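Local coordinates for allantoin racemase (Pseudomonas fluorescens, PDB 5LG5), which interconverts the two enantiomers of allantoin and probably also acts on other 5-substituted hydantoins, as a racemase of the HyuE family, at residues E16-Q21 against D200-A205. Numbering follows the deposited sequence.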
ATOM      1  N   GLU E  16      15.590  23.709 -27.393  1.00 23.55           N
ATOM      2  CA  GLU E  16      16.689  24.652 -27.191  1.00 23.50           C
ATOM      3  C   GLU E  16      16.742  25.143 -25.746  1.00 19.56           C
ATOM      4  O   GLU E  16      17.806  25.194 -25.131  1.00 20.67           O
ATOM      5  CB  GLU E  16      16.548  25.820 -28.170  1.00 25.43           C
ATOM      6  CG  GLU E  16      16.986  25.478 -29.587  1.00 31.21           C
ATOM      7  CD  GLU E  16      16.977  26.684 -30.523  1.00 45.49           C
ATOM      8  OE1 GLU E  16      16.969  27.835 -30.027  1.00 50.36           O
ATOM      9  OE2 GLU E  16      16.930  26.471 -31.759  1.00 46.32           O
ATOM     10  N   THR E  17      15.584  25.510 -25.210  1.00 20.33           N
ATOM     11  CA  THR E  17      15.497  25.960 -23.831  1.00 19.99           C
ATOM     12  C   THR E  17      15.987  24.856 -22.899  1.00 25.53           C
ATOM     13  O   THR E  17      16.782  25.101 -21.993  1.00 19.88           O
ATOM     14  CB  THR E  17      14.062  26.326 -23.455  1.00 22.18           C
ATOM     15  OG1 THR E  17      13.589  27.367 -24.316  1.00 28.25           O
ATOM     16  CG2 THR E  17      13.985  26.774 -22.006  1.00 20.28           C
ATOM     17  N   ILE E  18      15.521  23.634 -23.146  1.00 22.06           N
ATOM     18  CA  ILE E  18      15.904  22.493 -22.322  1.00 22.50           C
ATOM     19  C   ILE E  18      17.400  22.260 -22.445  1.00 18.97           C
ATOM     20  O   ILE E  18      18.094  22.037 -21.446  1.00 18.67           O
ATOM     21  CB  ILE E  18      15.125  21.220 -22.726  1.00 18.71           C
ATOM     22  CG1 ILE E  18      13.649  21.363 -22.359  1.00 17.50           C
ATOM     23  CG2 ILE E  18      15.696  19.998 -22.039  1.00 15.99           C
ATOM     24  CD1 ILE E  18      12.754  20.259 -22.962  1.00 21.27           C
ATOM     25  N   ALA E  19      17.893  22.310 -23.678  1.00 20.08           N
ATOM     26  CA  ALA E  19      19.311  22.080 -23.934  1.00 20.85           C
ATOM     27  C   ALA E  19      20.213  23.145 -23.303  1.00 20.67           C
ATOM     28  O   ALA E  19      21.292  22.821 -22.807  1.00 20.35           O
ATOM     29  CB  ALA E  19      19.569  21.976 -25.428  1.00 23.02           C
ATOM     30  N   GLU E  20      19.785  24.407 -23.313  1.00 20.97           N
ATOM     31  CA  GLU E  20      20.594  25.448 -22.675  1.00 24.52           C
ATOM     32  C   GLU E  20      20.751  25.144 -21.195  1.00 20.94           C
ATOM     33  O   GLU E  20      21.841  25.245 -20.635  1.00 18.29           O
ATOM     34  CB  GLU E  20      19.953  26.830 -22.770  1.00 26.48           C
ATOM     35  CG  GLU E  20      19.880  27.493 -24.112  1.00 33.19           C
ATOM     36  CD  GLU E  20      19.160  28.838 -24.003  1.00 41.32           C
ATOM     37  OE1 GLU E  20      18.807  29.236 -22.862  1.00 36.31           O
ATOM     38  OE2 GLU E  20      18.948  29.490 -25.050  1.00 48.66           O
ATOM     39  N   GLN E  21      19.636  24.791 -20.562  1.00 23.16           N
ATOM     40  CA  GLN E  21      19.642  24.496 -19.138  1.00 19.61           C
ATOM     41  C   GLN E  21      20.523  23.308 -18.820  1.00 20.55           C
ATOM     42  O   GLN E  21      21.227  23.298 -17.809  1.00 19.37           O
ATOM     43  CB  GLN E  21      18.221  24.237 -18.642  1.00 22.70           C
ATOM     44  CG  GLN E  21      17.391  25.497 -18.570  1.00 25.96           C
ATOM     45  CD  GLN E  21      18.022  26.535 -17.657  1.00 29.63           C
ATOM     46  OE1 GLN E  21      18.505  26.215 -16.562  1.00 30.00           O
ATOM     47  NE2 GLN E  21      18.008  27.792 -18.098  1.00 31.19           N
ATOM     48  N   ASP E 200      14.709  21.297 -10.832  1.00 10.29           N
ATOM     49  CA  ASP E 200      14.482  21.292 -12.264  1.00 13.08           C
ATOM     50  C   ASP E 200      14.909  19.920 -12.760  1.00 10.83           C
ATOM     51  O   ASP E 200      16.101  19.590 -12.723  1.00  9.55           O
ATOM     52  CB  ASP E 200      15.332  22.385 -12.939  1.00 14.14           C
ATOM     53  CG  ASP E 200      15.093  22.489 -14.447  1.00 15.29           C
ATOM     54  OD1 ASP E 200      14.361  21.655 -15.027  1.00 15.83           O
ATOM     55  OD2 ASP E 200      15.694  23.391 -15.069  1.00 23.08           O
ATOM     56  N   GLY E 201      13.938  19.133 -13.221  1.00 11.39           N
ATOM     57  CA  GLY E 201      14.196  17.779 -13.682  1.00 11.07           C
ATOM     58  C   GLY E 201      15.236  17.729 -14.781  1.00 11.03           C
ATOM     59  O   GLY E 201      15.986  16.765 -14.906  1.00 12.40           O
ATOM     60  N   VAL E 202      15.281  18.763 -15.605  1.00 10.55           N
ATOM     61  CA  VAL E 202      16.273  18.780 -16.664  1.00 12.94           C
ATOM     62  C   VAL E 202      17.705  18.781 -16.116  1.00 12.27           C
ATOM     63  O   VAL E 202      18.522  17.950 -16.507  1.00 12.37           O
ATOM     64  CB  VAL E 202      16.073  19.974 -17.593  1.00 13.43           C
ATOM     65  CG1 VAL E 202      17.266  20.103 -18.547  1.00 16.31           C
ATOM     66  CG2 VAL E 202      14.770  19.806 -18.357  1.00 13.62           C
ATOM     67  N   THR E 203      18.008  19.716 -15.221  1.00  9.02           N
ATOM     68  CA  THR E 203      19.355  19.817 -14.691  1.00 11.24           C
ATOM     69  C   THR E 203      19.632  18.702 -13.712  1.00 10.51           C
ATOM     70  O   THR E 203      20.754  18.219 -13.618  1.00 10.52           O
ATOM     71  CB  THR E 203      19.633  21.181 -14.048  1.00 12.04           C
ATOM     72  OG1 THR E 203      18.626  21.456 -13.060  1.00 11.48           O
ATOM     73  CG2 THR E 203      19.635  22.274 -15.119  1.00 13.62           C
ATOM     74  N   ALA E 204      18.607  18.311 -12.960  1.00 13.79           N
ATOM     75  CA  ALA E 204      18.736  17.136 -12.112  1.00 11.37           C
ATOM     76  C   ALA E 204      19.168  15.939 -12.951  1.00  9.63           C
ATOM     77  O   ALA E 204      20.146  15.266 -12.628  1.00 12.54           O
ATOM     78  CB  ALA E 204      17.417  16.837 -11.405  1.00 10.22           C
ATOM     79  N   ALA E 205      18.457  15.712 -14.054  1.00  9.26           N
ATOM     80  CA  ALA E 205      18.711  14.554 -14.912  1.00 11.50           C
ATOM     81  C   ALA E 205      20.116  14.552 -15.473  1.00 12.35           C
ATOM     82  O   ALA E 205      20.749  13.489 -15.583  1.00  9.24           O
ATOM     83  CB  ALA E 205      17.688  14.485 -16.043  1.00  9.15           C
TER
HETATM   84  O   HOH W   1      17.560  24.868 -14.522  1.00 19.88           O
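With chi1 at 170°, Val-202 sets CG1 anti to its own backbone N and turns both methyls onto Ile-18, whose CG2 is likewise anti to the backbone N. The two branched side chains cross at about a right angle: Ile-18 CG2 sits across the fork of the valine, 3.8 Å from Val-202 CG2 and equally near CG1. CG1 also rests on the backbone, 3.6 Å from Ile-18 O. Beta-branched residues suit this buried seam because their CG methyls lie close to the helix backbone.

One turn on from Ile-18, Gln-21 O receives Thr-203 CG2 at 3.3 Å. Thr-203 also packs on Leu-215 of a second subunit. In this Asp/Glu/hydantoin racemase fold, with its two four-stranded parallel sheets, the chain returns from strand 198-199 of one sheet, and helix 201-214 packs beside helix 12-25 on the other; their local axes approach to 9.4 Å at -45°. Beneath them, Ile-18 reaches Val-5 and Asn-7 of strand 2-7, and Ala-205 reaches Ile-72 of strand 70-74, so the seam continues to the sheet.

Asp-200 is the N-cap of helix 201-214, where a short carboxylate can reach forward to an amide of the first turn, which has no helical carbonyl before it: OD1 accepts from Val-202 N at 3.1 Å, the donor approaching from well above the carboxylate plane. OD2 accepts from Gly-185 N. The glutamine side chain is long enough to bring Gln-21 OE1 to 4.3 Å from Asp-200 OD2. A water modelled between those two oxygens may bridge them, but its 2.4 Å distance to Asp-200 OD2 is too short to trust.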